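Local coordinates for protein endoglucanase (Clostridium thermocellum, PDB 2C4X) that probably degrades cellulose as a whole enzyme, this C-terminal piece holding a PKD domain and a carbohydrate-binding module (CBM44) that recognises beta-glucan chains, including xyloglucan, at residues E129-K133 and D211-I215; L154-V160 and W227-M231. The protein carries 1 engineered substitution. All blocks are in the same frame, centred on the assembly; numbering follows the deposited sequence.

Contact 1 of 2, residues E129-K133 and D211-I215; sequences EKAFK and DWNEI. With CA (calcium ion), chain C.
No hydrogen bond joins E129-K133 to D211-I215; instead the indole of W212 lies against a loop whose last residue here, K133, gives its carbonyl O to calcium. F132 CB stands almost exactly over the W212 six-membered ring, 3.8 Å from its centroid and 2° off the normal, a CH-pi contact. The F132 ring (chi1 t, chi2 77°) then turns its edge to the same face, T-shaped to the W212 five-membered ring, centroids 5.4 Å apart and planes at 69°. While the broad indole face (chi1 m, chi2 104°) receives F132, its rim abuts backbone, W212 CZ2 lying 3.3 Å from A131 C and 3.4 Å from F132 N. The loop is extended at K130 and A131, kinks at F132 (phi/psi -85/-42) and extends again at K133; the nearest CA pair is F132-W212, 7.3 Å. In this beta-sandwich, D211-I215 runs extended in an edge strand, with W212 and E214 on the outward face and I215 packing on the other sheet. K130's aliphatic start passes W212 (K130 CB to W212 CZ2 4.3 Å); its ammonium makes a cation-pi contact with W171. A131 directs CB away from D211-I215, a small methyl packing against D248. K133 O is 2.4 Å from the CA ion, whose site D99, N104, E106, R136 and D248 complete. E214, with OE2 3.9 Å from F132 CZ, salt-bridges R169.

Contact 2 of 2, residues L154-V160 and W227-M231; sequences LDGGTIV and WPQQM
This is an antiparallel strand pairing that frays into a side-chain-to-backbone contact, where one inner strand of a five-stranded sheet of the CBM44 beta-sandwich ends and its inner neighbour begins. L154 and M231 form a hydrogen-bonded pair (CA-CA 5.3 Å): L154 N to M231 O is 2.7 Å, M231 N to L154 O 3.0 Å. D155 and Q230 follow as a non-hydrogen-bonded pair, CA-CA 4.7 Å, joined by Q230 NE2 to D155 OD1 at 2.9 Å. A cis peptide then precedes G156, whose phi/psi of 122/62 suits a residue without CB, and G157 O takes Q229 N at 2.8 Å. Beyond this turn Q229 (chi1 m, chi2 t) uses both ends of its amide: OE1 accepts I159 N at 2.8 Å and V160 N at 3.0 Å, and NE2 donates to V160 O at 2.9 Å. Glutamine, with donor and acceptor on one group, can thus pin a returning loop as a strand would. I159 CD1 meets selenomethionine M231 at CB, 3.7 Å away. On its other side, strand 229-238 pairs with 178-187, where Y184 OH is hydrogen-bonded to Q230 OE1, while M231 and V160 reach across to M166 of strand 165-172 in the opposing sheet.

How the contacts relate
Both contacts lie in the CBM44 beta-sandwich: contact 1 sets a loop against an edge strand of one sheet, and contact 2 joins two inner strands of the other. Their centres are 23 Å apart and their nearest atoms about 10 Å, so they do not touch. Along the chain the segments alternate: 129-133, 154-160, 211-215, 227-231. The chain thus passes back and forth between the sheets, as from strand 211-218 to 229-238, and both contacts rest on one folded module. Strand 165-172 is shared: it pairs with 211-218 and faces M231 across the core. The module's calcium ion takes K133 O from contact 1 as one ligand; the side chain of M231 is about 13 Å from this bound calcium ion.

Contact 1 of 2, residues E129-K133 and D211-I215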
loop_
_atom_site.group_PDB
_atom_site.type_symbol
_atom_site.label_atom_id
_atom_site.label_comp_id
_atom_site.label_asym_id
_atom_site.label_seq_id
_atom_site.Cartn_x
_atom_site.Cartn_y
_atom_site.Cartn_z
ATOM N N GLU A 129 5.405 -19.216 3.190
ATOM C CA GLU A 129 6.803 -19.095 2.756
ATOM C C GLU A 129 7.234 -17.645 2.554
ATOM O O GLU A 129 8.327 -17.251 2.976
ATOM C CB GLU A 129 7.064 -19.922 1.490
ATOM C CG GLU A 129 7.094 -21.430 1.744
ATOM C CD GLU A 129 7.125 -22.272 0.470
ATOM O OE1 GLU A 129 7.209 -21.712 -0.648
ATOM O OE2 GLU A 129 7.073 -23.517 0.599
ATOM N N LYS A 130 6.369 -16.868 1.899
ATOM C CA LYS A 130 6.548 -15.432 1.738
ATOM C C LYS A 130 5.199 -14.739 1.881
ATOM O O LYS A 130 4.184 -15.225 1.377
ATOM C CB LYS A 130 7.132 -15.094 0.360
ATOM C CG LYS A 130 8.563 -15.543 0.128
ATOM C CD LYS A 130 9.115 -14.995 -1.186
ATOM C CE LYS A 130 10.337 -15.797 -1.645
ATOM N NZ LYS A 130 11.483 -15.719 -0.688
ATOM N N ALA A 131 5.194 -13.601 2.567
ATOM C CA ALA A 131 4.015 -12.747 2.644
ATOM C C ALA A 131 4.467 -11.302 2.655
ATOM O O ALA A 131 5.590 -11.003 3.083
ATOM C CB ALA A 131 3.204 -13.062 3.887
ATOM N N PHE A 132 3.610 -10.408 2.164
ATOM C CA PHE A 132 3.910 -8.981 2.202
ATOM C C PHE A 132 3.489 -8.391 3.547
ATOM O O PHE A 132 4.199 -7.564 4.123
ATOM C CB PHE A 132 3.249 -8.221 1.034
ATOM C CG PHE A 132 3.511 -6.745 1.065
ATOM C CD1 PHE A 132 4.744 -6.239 0.652
ATOM C CD2 PHE A 132 2.548 -5.864 1.546
ATOM C CE1 PHE A 132 5.008 -4.869 0.706
ATOM C CE2 PHE A 132 2.801 -4.493 1.613
ATOM C CZ PHE A 132 4.032 -3.992 1.183
ATOM N N LYS A 133 2.323 -8.813 4.028
ATOM C CA LYS A 133 1.820 -8.432 5.343
ATOM C C LYS A 133 1.182 -9.641 5.995
ATOM O O LYS A 133 0.551 -10.451 5.317
ATOM C CB LYS A 133 0.778 -7.323 5.237
ATOM C CG LYS A 133 1.325 -5.922 5.352
ATOM C CD LYS A 133 0.211 -4.929 5.680
ATOM C CE LYS A 133 -0.786 -4.789 4.535
ATOM N NZ LYS A 133 -1.759 -3.681 4.809
ATOM N N ASP A 211 12.036 -9.509 -5.178
ATOM C CA ASP A 211 11.565 -8.491 -4.249
ATOM C C ASP A 211 10.074 -8.238 -4.445
ATOM O O ASP A 211 9.491 -8.618 -5.470
ATOM C CB ASP A 211 12.346 -7.184 -4.459
ATOM C CG ASP A 211 12.473 -6.357 -3.187
ATOM O OD1 ASP A 211 11.899 -6.743 -2.144
ATOM O OD2 ASP A 211 13.160 -5.314 -3.235
ATOM N N TRP A 212 9.463 -7.597 -3.454
ATOM C CA TRP A 212 8.066 -7.198 -3.537
ATOM C C TRP A 212 7.910 -5.958 -4.401
ATOM O O TRP A 212 8.633 -4.965 -4.229
ATOM C CB TRP A 212 7.486 -6.955 -2.139
ATOM C CG TRP A 212 7.241 -8.222 -1.369
ATOM C CD1 TRP A 212 7.995 -8.725 -0.339
ATOM C CD2 TRP A 212 6.166 -9.148 -1.566
ATOM N NE1 TRP A 212 7.453 -9.908 0.112
ATOM C CE2 TRP A 212 6.331 -10.190 -0.622
ATOM C CE3 TRP A 212 5.079 -9.203 -2.452
ATOM C CZ2 TRP A 212 5.449 -11.270 -0.539
ATOM C CZ3 TRP A 212 4.202 -10.278 -2.365
ATOM C CH2 TRP A 212 4.395 -11.297 -1.416
ATOM N N ASN A 213 6.968 -6.034 -5.340
ATOM C CA ASN A 213 6.628 -4.920 -6.208
ATOM C C ASN A 213 5.218 -4.445 -5.910
ATOM O O ASN A 213 4.260 -5.224 -5.977
ATOM C CB ASN A 213 6.720 -5.322 -7.683
ATOM C CG ASN A 213 8.138 -5.591 -8.127
ATOM O OD1 ASN A 213 8.756 -4.761 -8.785
ATOM N ND2 ASN A 213 8.668 -6.751 -7.762
ATOM N N GLU A 214 5.103 -3.165 -5.580
ATOM C CA GLU A 214 3.817 -2.557 -5.324
ATOM C C GLU A 214 3.331 -1.879 -6.606
ATOM O O GLU A 214 3.946 -0.925 -7.086
ATOM C CB GLU A 214 3.923 -1.577 -4.152
ATOM C CG GLU A 214 2.590 -1.079 -3.635
ATOM C CD GLU A 214 2.696 -0.464 -2.255
ATOM O OE1 GLU A 214 2.507 0.769 -2.152
ATOM O OE2 GLU A 214 2.969 -1.207 -1.282
ATOM N N ILE A 215 2.249 -2.408 -7.171
ATOM C CA ILE A 215 1.702 -1.928 -8.443
ATOM C C ILE A 215 0.238 -1.535 -8.248
ATOM O O ILE A 215 -0.558 -2.319 -7.732
ATOM C CB ILE A 215 1.828 -3.003 -9.568
ATOM C CG1 ILE A 215 3.276 -3.480 -9.713
ATOM C CG2 ILE A 215 1.318 -2.461 -10.906
ATOM C CD1 ILE A 215 3.432 -4.798 -10.472
HETATM CA CA CA C . -1.168 -11.473 3.995
#

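Contact 2 of 2, residues L154-V160 and W227-M231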
loop_
_atom_site.group_PDB
_atom_site.type_symbol
_atom_site.label_atom_id
_atom_site.label_comp_id
_atom_site.label_asym_id
_atom_site.label_seq_id
_atom_site.Cartn_x
_atom_site.Cartn_y
_atom_site.Cartn_z
ATOM N N LEU A 154 -9.712 -13.693 -10.250
ATOM C CA LEU A 154 -10.920 -13.772 -9.463
ATOM C C LEU A 154 -12.090 -13.370 -10.365
ATOM O O LEU A 154 -12.134 -12.234 -10.852
ATOM C CB LEU A 154 -10.834 -12.785 -8.291
ATOM C CG LEU A 154 -11.534 -12.956 -6.934
ATOM C CD1 LEU A 154 -12.108 -11.611 -6.504
ATOM C CD2 LEU A 154 -12.600 -14.053 -6.835
ATOM N N ASP A 155 -13.013 -14.298 -10.611
ATOM C CA ASP A 155 -14.307 -13.944 -11.183
ATOM C C ASP A 155 -15.245 -13.807 -9.991
ATOM O O ASP A 155 -15.473 -14.747 -9.255
ATOM C CB ASP A 155 -14.825 -15.009 -12.156
ATOM C CG ASP A 155 -14.004 -15.101 -13.426
ATOM O OD1 ASP A 155 -14.085 -14.181 -14.289
ATOM O OD2 ASP A 155 -13.290 -16.123 -13.571
ATOM N N GLY A 156 -15.854 -12.656 -9.834
ATOM C CA GLY A 156 -16.071 -11.786 -10.932
ATOM C C GLY A 156 -17.565 -11.619 -10.949
ATOM O O GLY A 156 -18.245 -12.091 -11.873
ATOM N N GLY A 157 -18.041 -11.050 -9.841
ATOM C CA GLY A 157 -19.300 -10.323 -9.742
ATOM C C GLY A 157 -18.822 -8.883 -9.659
ATOM O O GLY A 157 -17.961 -8.478 -10.437
ATOM N N THR A 158 -19.320 -8.100 -8.712
ATOM C CA THR A 158 -18.818 -6.725 -8.610
ATOM C C THR A 158 -17.737 -6.622 -7.525
ATOM O O THR A 158 -18.031 -6.674 -6.332
ATOM C CB THR A 158 -19.950 -5.660 -8.438
ATOM O OG1 THR A 158 -19.816 -4.983 -7.185
ATOM C CG2 THR A 158 -21.344 -6.283 -8.565
ATOM N N ILE A 159 -16.484 -6.501 -7.951
ATOM C CA ILE A 159 -15.357 -6.502 -7.023
ATOM C C ILE A 159 -15.100 -5.091 -6.476
ATOM O O ILE A 159 -15.014 -4.900 -5.266
ATOM C CB ILE A 159 -14.085 -7.127 -7.660
ATOM C CG1 ILE A 159 -14.410 -8.517 -8.229
ATOM C CG2 ILE A 159 -12.936 -7.188 -6.643
ATOM C CD1 ILE A 159 -13.320 -9.132 -9.096
ATOM N N VAL A 160 -14.987 -4.112 -7.370
ATOM C CA VAL A 160 -14.767 -2.713 -6.981
ATOM C C VAL A 160 -15.736 -1.773 -7.696
ATOM O O VAL A 160 -16.202 -2.073 -8.796
ATOM C CB VAL A 160 -13.298 -2.253 -7.230
ATOM C CG1 VAL A 160 -12.339 -3.057 -6.377
ATOM C CG2 VAL A 160 -12.911 -2.382 -8.694
ATOM N N TRP A 227 -21.704 -4.258 -14.298
ATOM C CA TRP A 227 -21.013 -5.286 -15.081
ATOM C C TRP A 227 -20.183 -6.164 -14.169
ATOM O O TRP A 227 -19.433 -5.639 -13.335
ATOM C CB TRP A 227 -20.095 -4.644 -16.128
ATOM C CG TRP A 227 -20.802 -4.092 -17.339
ATOM C CD1 TRP A 227 -22.131 -3.785 -17.457
ATOM C CD2 TRP A 227 -20.200 -3.757 -18.594
ATOM N NE1 TRP A 227 -22.393 -3.294 -18.716
ATOM C CE2 TRP A 227 -21.224 -3.262 -19.432
ATOM C CE3 TRP A 227 -18.890 -3.840 -19.099
ATOM C CZ2 TRP A 227 -20.981 -2.845 -20.751
ATOM C CZ3 TRP A 227 -18.651 -3.435 -20.407
ATOM C CH2 TRP A 227 -19.692 -2.947 -21.218
ATOM N N PRO A 228 -20.312 -7.502 -14.311
ATOM C CA PRO A 228 -19.410 -8.386 -13.580
ATOM C C PRO A 228 -17.957 -8.093 -13.967
ATOM O O PRO A 228 -17.697 -7.577 -15.066
ATOM C CB PRO A 228 -19.846 -9.791 -14.014
ATOM C CG PRO A 228 -20.637 -9.601 -15.259
ATOM C CD PRO A 228 -21.280 -8.256 -15.131
ATOM N N GLN A 229 -17.029 -8.382 -13.054
ATOM C CA GLN A 229 -15.621 -8.033 -13.235
ATOM C C GLN A 229 -14.712 -9.221 -12.980
ATOM O O GLN A 229 -14.932 -9.993 -12.034
ATOM C CB GLN A 229 -15.229 -6.910 -12.270
ATOM C CG GLN A 229 -16.075 -5.660 -12.367
ATOM C CD GLN A 229 -15.885 -4.721 -11.181
ATOM O OE1 GLN A 229 -15.332 -5.105 -10.147
ATOM N NE2 GLN A 229 -16.361 -3.493 -11.320
ATOM N N GLN A 230 -13.696 -9.379 -13.823
ATOM C CA GLN A 230 -12.596 -10.283 -13.513
ATOM C C GLN A 230 -11.384 -9.451 -13.125
ATOM O O GLN A 230 -10.963 -8.578 -13.886
ATOM C CB GLN A 230 -12.271 -11.186 -14.702
ATOM C CG GLN A 230 -11.186 -12.213 -14.409
ATOM C CD GLN A 230 -10.891 -13.086 -15.604
ATOM O OE1 GLN A 230 -9.759 -13.123 -16.089
ATOM N NE2 GLN A 230 -11.912 -13.790 -16.097
HETATM N N MSE A 231 -10.842 -9.703 -11.935
HETATM C CA MSE A 231 -9.603 -9.068 -11.498
HETATM C C MSE A 231 -8.502 -10.126 -11.418
HETATM O O MSE A 231 -8.751 -11.260 -11.018
HETATM C CB MSE A 231 -9.813 -8.406 -10.136
HETATM C CG MSE A 231 -8.616 -7.649 -9.564
HETATM SE SE MSE A 231 -9.000 -6.937 -7.739
HETATM C CE MSE A 231 -8.812 -8.565 -6.744
#